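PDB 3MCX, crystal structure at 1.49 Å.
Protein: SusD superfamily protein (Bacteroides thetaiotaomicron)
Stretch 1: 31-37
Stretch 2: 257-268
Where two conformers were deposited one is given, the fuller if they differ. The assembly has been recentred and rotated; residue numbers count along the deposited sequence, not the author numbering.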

ATOM      1  N   ILE A  31      -2.331 -17.391   6.652  1.00  7.00           N
ATOM      2  CA  ILE A  31      -2.290 -15.976   6.961  1.00  7.36           C
ATOM      3  C   ILE A  31      -1.927 -15.148   5.708  1.00  7.30           C
ATOM      4  O   ILE A  31      -2.585 -14.162   5.390  1.00  7.22           O
ATOM      5  CB  ILE A  31      -1.269 -15.722   8.116  1.00  6.07           C
ATOM      6  CG1 ILE A  31      -1.848 -16.309   9.398  1.00  8.50           C
ATOM      7  CG2 ILE A  31      -0.905 -14.231   8.280  1.00  9.76           C
ATOM      8  CD1 ILE A  31      -0.863 -16.405  10.543  1.00  7.49           C
ATOM      9  N   TYR A  32      -0.887 -15.572   4.986  1.00  7.06           N
ATOM     10  CA  TYR A  32      -0.530 -14.891   3.749  1.00  6.79           C
ATOM     11  C   TYR A  32      -1.673 -14.939   2.732  1.00  7.26           C
ATOM     12  O   TYR A  32      -1.951 -13.930   2.083  1.00  7.17           O
ATOM     13  CB  TYR A  32       0.688 -15.555   3.138  1.00  7.35           C
ATOM     14  CG  TYR A  32       2.007 -15.236   3.837  1.00  6.05           C
ATOM     15  CD1 TYR A  32       2.486 -13.953   3.872  1.00  8.37           C
ATOM     16  CD2 TYR A  32       2.803 -16.247   4.339  1.00  6.82           C
ATOM     17  CE1 TYR A  32       3.748 -13.657   4.461  1.00  8.95           C
ATOM     18  CE2 TYR A  32       4.045 -15.973   4.912  1.00  7.29           C
ATOM     19  CZ  TYR A  32       4.504 -14.672   4.949  1.00  7.52           C
ATOM     20  OH  TYR A  32       5.748 -14.360   5.462  1.00  7.69           O
ATOM     21  N   ARG A  33      -2.353 -16.075   2.630  1.00  6.89           N
ATOM     22  CA  ARG A  33      -3.470 -16.244   1.697  1.00  8.40           C
ATOM     23  C   ARG A  33      -4.607 -15.294   2.066  1.00  8.17           C
ATOM     24  O   ARG A  33      -5.175 -14.636   1.214  1.00  8.95           O
ATOM     25  CB  ARG A  33      -3.963 -17.679   1.655  1.00  8.52           C
ATOM     26  CG  ARG A  33      -4.923 -17.951   0.506  1.00 13.09           C
ATOM     27  N   LEU A  34      -4.929 -15.193   3.357  1.00  8.39           N
ATOM     28  CA  LEU A  34      -5.968 -14.275   3.809  1.00  9.53           C
ATOM     29  C   LEU A  34      -5.594 -12.829   3.487  1.00  9.14           C
ATOM     30  O   LEU A  34      -6.422 -12.029   3.026  1.00  9.38           O
ATOM     31  CB  LEU A  34      -6.191 -14.452   5.326  1.00 11.12           C
ATOM     32  CG  LEU A  34      -7.393 -13.748   5.940  1.00 13.33           C
ATOM     33  CD1 LEU A  34      -8.713 -14.150   5.251  1.00 14.53           C
ATOM     34  CD2 LEU A  34      -7.458 -14.212   7.408  1.00 14.21           C
ATOM     35  N   ALA A  35      -4.329 -12.468   3.685  1.00  7.68           N
ATOM     36  CA  ALA A  35      -3.847 -11.131   3.382  1.00  8.10           C
ATOM     37  C   ALA A  35      -3.967 -10.809   1.900  1.00  8.34           C
ATOM     38  O   ALA A  35      -4.183  -9.658   1.536  1.00  8.98           O
ATOM     39  CB  ALA A  35      -2.401 -10.901   3.897  1.00  9.54           C
ATOM     40  N   SER A  36      -3.851 -11.820   1.047  1.00  8.89           N
ATOM     41  CA  SER A  36      -3.943 -11.604  -0.388  1.00  8.54           C
ATOM     42  C   SER A  36      -5.388 -11.540  -0.869  1.00  9.05           C
ATOM     43  O   SER A  36      -5.650 -11.183  -2.026  1.00  9.31           O
ATOM     44  CB  SER A  36      -3.220 -12.728  -1.135  1.00  9.53           C
ATOM     45  OG  SER A  36      -3.990 -13.883  -1.151  1.00  9.32           O
ATOM     46  N   GLY A  37      -6.329 -11.846   0.022  1.00  8.12           N
ATOM     47  CA  GLY A  37      -7.704 -11.973  -0.327  1.00  7.74           C
ATOM     48  C   GLY A  37      -8.514 -10.684  -0.399  1.00  7.61           C
ATOM     49  O   GLY A  37      -8.051  -9.566  -0.126  1.00  6.54           O
ATOM     50  N   LEU A 257      10.277  -6.985  -3.280  1.00  7.50           N
ATOM     51  CA  LEU A 257      10.834  -7.409  -1.994  1.00  8.11           C
ATOM     52  C   LEU A 257       9.872  -8.313  -1.222  1.00  9.20           C
ATOM     53  O   LEU A 257      10.302  -9.239  -0.542  1.00 11.32           O
ATOM     54  CB  LEU A 257      11.228  -6.196  -1.173  1.00  8.22           C
ATOM     55  CG  LEU A 257      12.390  -5.373  -1.729  1.00  8.16           C
ATOM     56  CD1 LEU A 257      12.335  -3.952  -1.172  1.00  7.91           C
ATOM     57  CD2 LEU A 257      13.714  -5.994  -1.358  1.00 10.93           C
ATOM     58  N   PHE A 258       8.583  -8.027  -1.306  1.00  8.76           N
ATOM     59  CA  PHE A 258       7.533  -8.896  -0.744  1.00  8.75           C
ATOM     60  C   PHE A 258       6.359  -8.814  -1.699  1.00  7.52           C
ATOM     61  O   PHE A 258       5.866  -7.747  -1.994  1.00  8.65           O
ATOM     62  CB  PHE A 258       7.170  -8.449   0.662  1.00  9.11           C
ATOM     63  CG  PHE A 258       5.973  -9.158   1.291  1.00  8.03           C
ATOM     64  CD1 PHE A 258       5.726 -10.509   1.081  1.00  9.35           C
ATOM     65  CD2 PHE A 258       5.133  -8.460   2.130  1.00  9.77           C
ATOM     66  CE1 PHE A 258       4.622 -11.131   1.690  1.00  8.76           C
ATOM     67  CE2 PHE A 258       4.023  -9.107   2.748  1.00  9.07           C
ATOM     68  CZ  PHE A 258       3.776 -10.416   2.492  1.00  9.13           C
ATOM     69  N   GLU A 259       5.936  -9.985  -2.178  1.00  7.24           N
ATOM     70  CA  GLU A 259       4.880 -10.082  -3.180  1.00  8.16           C
ATOM     71  C   GLU A 259       4.098 -11.365  -2.922  1.00  7.75           C
ATOM     72  O   GLU A 259       4.686 -12.430  -2.767  1.00  8.63           O
ATOM     73  CB  GLU A 259       5.528 -10.080  -4.562  1.00  8.79           C
ATOM     74  CG  GLU A 259       4.626 -10.378  -5.738  1.00  9.25           C
ATOM     75  CD  GLU A 259       5.440 -10.307  -7.033  1.00  8.94           C
ATOM     76  OE1 GLU A 259       6.277  -9.376  -7.156  1.00 11.67           O
ATOM     77  OE2 GLU A 259       5.306 -11.175  -7.910  1.00  7.33           O
ATOM     78  N   LEU A 260       2.772 -11.243  -2.877  1.00  7.49           N
ATOM     79  CA  LEU A 260       1.895 -12.387  -2.618  1.00  7.10           C
ATOM     80  C   LEU A 260       1.584 -13.090  -3.924  1.00  8.30           C
ATOM     81  O   LEU A 260       1.241 -12.466  -4.917  1.00  7.51           O
ATOM     82  CB  LEU A 260       0.615 -11.945  -1.913  1.00  7.63           C
ATOM     83  CG  LEU A 260       0.847 -11.291  -0.557  1.00  7.30           C
ATOM     84  CD1 LEU A 260      -0.399 -10.521  -0.131  1.00  9.64           C
ATOM     85  CD2 LEU A 260       1.254 -12.353   0.480  1.00  9.83           C
ATOM     86  N   TYR A 261       1.708 -14.414  -3.902  1.00  6.70           N
ATOM     87  CA  TYR A 261       1.523 -15.259  -5.082  1.00  7.38           C
ATOM     88  C   TYR A 261       0.044 -15.522  -5.306  1.00  8.33           C
ATOM     89  O   TYR A 261      -0.673 -15.964  -4.375  1.00  8.81           O
ATOM     90  CB  TYR A 261       2.253 -16.572  -4.867  1.00  7.88           C
ATOM     91  CG  TYR A 261       2.199 -17.538  -6.018  1.00  6.82           C
ATOM     92  CD1 TYR A 261       2.668 -17.187  -7.267  1.00  7.07           C
ATOM     93  CD2 TYR A 261       1.673 -18.832  -5.860  1.00  8.18           C
ATOM     94  CE1 TYR A 261       2.619 -18.083  -8.316  1.00  6.36           C
ATOM     95  CE2 TYR A 261       1.636 -19.741  -6.907  1.00 10.12           C
ATOM     96  CZ  TYR A 261       2.113 -19.363  -8.135  1.00  7.92           C
ATOM     97  OH  TYR A 261       2.079 -20.271  -9.180  1.00  9.86           O
ATOM     98  N   ILE A 262      -0.394 -15.287  -6.545  1.00  7.60           N
ATOM     99  CA  ILE A 262      -1.765 -15.462  -6.987  1.00  7.95           C
ATOM    100  C   ILE A 262      -1.801 -16.362  -8.202  1.00  8.66           C
ATOM    101  O   ILE A 262      -0.999 -16.230  -9.139  1.00  7.84           O
ATOM    102  CB  ILE A 262      -2.381 -14.099  -7.399  1.00  6.86           C
ATOM    103  CG1 ILE A 262      -2.387 -13.096  -6.229  1.00  7.55           C
ATOM    104  CG2 ILE A 262      -3.772 -14.259  -8.059  1.00  9.12           C
ATOM    105  CD1 ILE A 262      -3.296 -13.491  -5.075  1.00  8.80           C
ATOM    106  N   THR A 263      -2.734 -17.306  -8.198  1.00  9.19           N
ATOM    107  CA  THR A 263      -3.166 -17.980  -9.419  1.00 10.73           C
ATOM    108  C   THR A 263      -4.691 -18.116  -9.389  1.00 10.87           C
ATOM    109  O   THR A 263      -5.340 -17.757  -8.400  1.00  9.87           O
ATOM    110  CB  THR A 263      -2.554 -19.383  -9.592  1.00 11.41           C
ATOM    111  OG1 THR A 263      -3.157 -20.259  -8.640  1.00 12.72           O
ATOM    112  CG2 THR A 263      -1.009 -19.347  -9.407  1.00 13.01           C
ATOM    113  N   LEU A 264      -5.270 -18.629 -10.483  1.00 11.79           N
ATOM    114  CA  LEU A 264      -6.723 -18.851 -10.501  1.00 13.76           C
ATOM    115  C   LEU A 264      -7.187 -19.983  -9.557  1.00 16.34           C
ATOM    116  O   LEU A 264      -8.396 -20.130  -9.313  1.00 16.97           O
ATOM    117  CB  LEU A 264      -7.210 -19.114 -11.931  1.00 13.11           C
ATOM    118  CG  LEU A 264      -7.182 -17.905 -12.874  1.00 13.78           C
ATOM    119  CD1 LEU A 264      -7.823 -18.259 -14.217  1.00 15.13           C
ATOM    120  CD2 LEU A 264      -7.852 -16.651 -12.268  1.00 12.66           C
ATOM    121  N   SER A 265      -6.240 -20.756  -9.008  1.00 18.35           N
ATOM    122  CA  SER A 265      -6.556 -21.822  -8.044  0.50 19.41           C
ATOM    123  C   SER A 265      -6.468 -21.354  -6.595  1.00 20.65           C
ATOM    124  O   SER A 265      -7.211 -21.847  -5.736  1.00 22.18           O
ATOM    125  CB  SER A 265      -5.640 -23.031  -8.257  0.50 19.45           C
ATOM    126  OG  SER A 265      -5.756 -23.523  -9.572  0.50 19.42           O
ATOM    127  N   GLU A 266      -5.570 -20.410  -6.302  1.00 20.44           N
ATOM    128  CA  GLU A 266      -5.453 -19.869  -4.932  1.00 21.20           C
ATOM    129  C   GLU A 266      -5.125 -18.353  -4.938  1.00 20.34           C
ATOM    130  O   GLU A 266      -4.089 -17.943  -5.457  1.00 20.27           O
ATOM    131  CB  GLU A 266      -4.396 -20.659  -4.118  1.00 21.98           C
ATOM    132  CG  GLU A 266      -4.244 -20.206  -2.646  1.00 23.71           C
ATOM    133  N   PRO A 267      -6.023 -17.491  -4.408  1.00 20.71           N
ATOM    134  CA  PRO A 267      -7.411 -17.777  -4.050  1.00 20.40           C
ATOM    135  C   PRO A 267      -8.160 -18.353  -5.249  1.00 20.35           C
ATOM    136  O   PRO A 267      -7.766 -18.172  -6.421  1.00 19.02           O
ATOM    137  CB  PRO A 267      -7.980 -16.403  -3.677  1.00 20.42           C
ATOM    138  CG  PRO A 267      -6.742 -15.502  -3.388  1.00 21.40           C
ATOM    139  CD  PRO A 267      -5.692 -16.054  -4.307  1.00 20.32           C
ATOM    140  N   SER A 268      -9.239 -19.074  -4.965  1.00 19.92           N
ATOM    141  CA  SER A 268     -10.080 -19.575  -6.029  1.00 18.96           C
ATOM    142  C   SER A 268     -10.564 -18.361  -6.836  1.00 16.56           C
ATOM    143  O   SER A 268     -11.136 -17.442  -6.263  1.00 17.41           O
ATOM    144  CB  SER A 268     -11.272 -20.324  -5.442  1.00 19.52           C
ATOM    145  OG  SER A 268     -12.011 -20.894  -6.489  1.00 21.68           O
TER
HETATM  146  O   HOH W   1      -2.090 -15.831  -2.054  1.00 14.09           O

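The last turns of a helix, entering from earlier in the chain, lie here against a short strand that includes Glu259 and Leu260, and the irregular chain that follows it. The touching residues are at least 224 apart in sequence, and together the two segments bury 345 Å² of surface. Their backbones come closest at Ser36 and Leu260, whose CA atoms are 6.3 Å apart. No direct hydrogen bond links the segments among the modelled atoms, so packing and one bridging water hold the contact together.

Leu260 gives up the most surface. Its CA-to-CB bond points toward the helix, and its m,t rotamer sets the two methyls against different residues: CD1 lies 3.7 Å from CB of Ser36, while CD2 lies 3.9 Å from CD1 of Tyr32. A branched, wholly apolar side chain suits this position, because it can fill the space beside the helix without leaving a polar group unsatisfied.

Ser36 covers nearly as much and is the polar counterpart. It too points toward its partner, and Leu260 packs closely against its small side chain, with CD1 of Leu260 also 3.7 Å from CA of Ser36. The hydroxyl both donates and accepts. Ser36 OG donates to the backbone O of Arg33, 2.8 Å away, a common way for serine to satisfy itself on a helix. It also accepts a hydrogen bond from a water, whose oxygen is 2.9 Å from Ser36 OG and 2.7 Å from Tyr261 O, to which the water donates its other hydrogen. This water therefore joins the helix to the backbone of the second segment. Apolar side chains also lie beside the hydroxyl: Ser36 OG is 4.0 Å from Ile262 CD1 and 3.9 Å from Pro267 CG. The proline follows a cis peptide bond, and its CA-to-CB bond points toward the helix.

Tyr32, one turn earlier, extends the contact. Its CB leaves sideways, but the ring reaches nearer, and CE1 of Tyr32 comes within 3.8 Å of CZ of Phe258. The two rings meet rim to rim, with centroids 6.0 Å apart and planes at 65°, so neither covers the other's face. Tyrosine suits this buried site because its ring supplies apolar surface while its hydroxyl is hydrogen-bonded elsewhere in the structure. Arg33 CG and Glu266 CG approach to 3.9 Å; both side chains are unmodelled beyond CG, so only their aliphatic beginnings can be described.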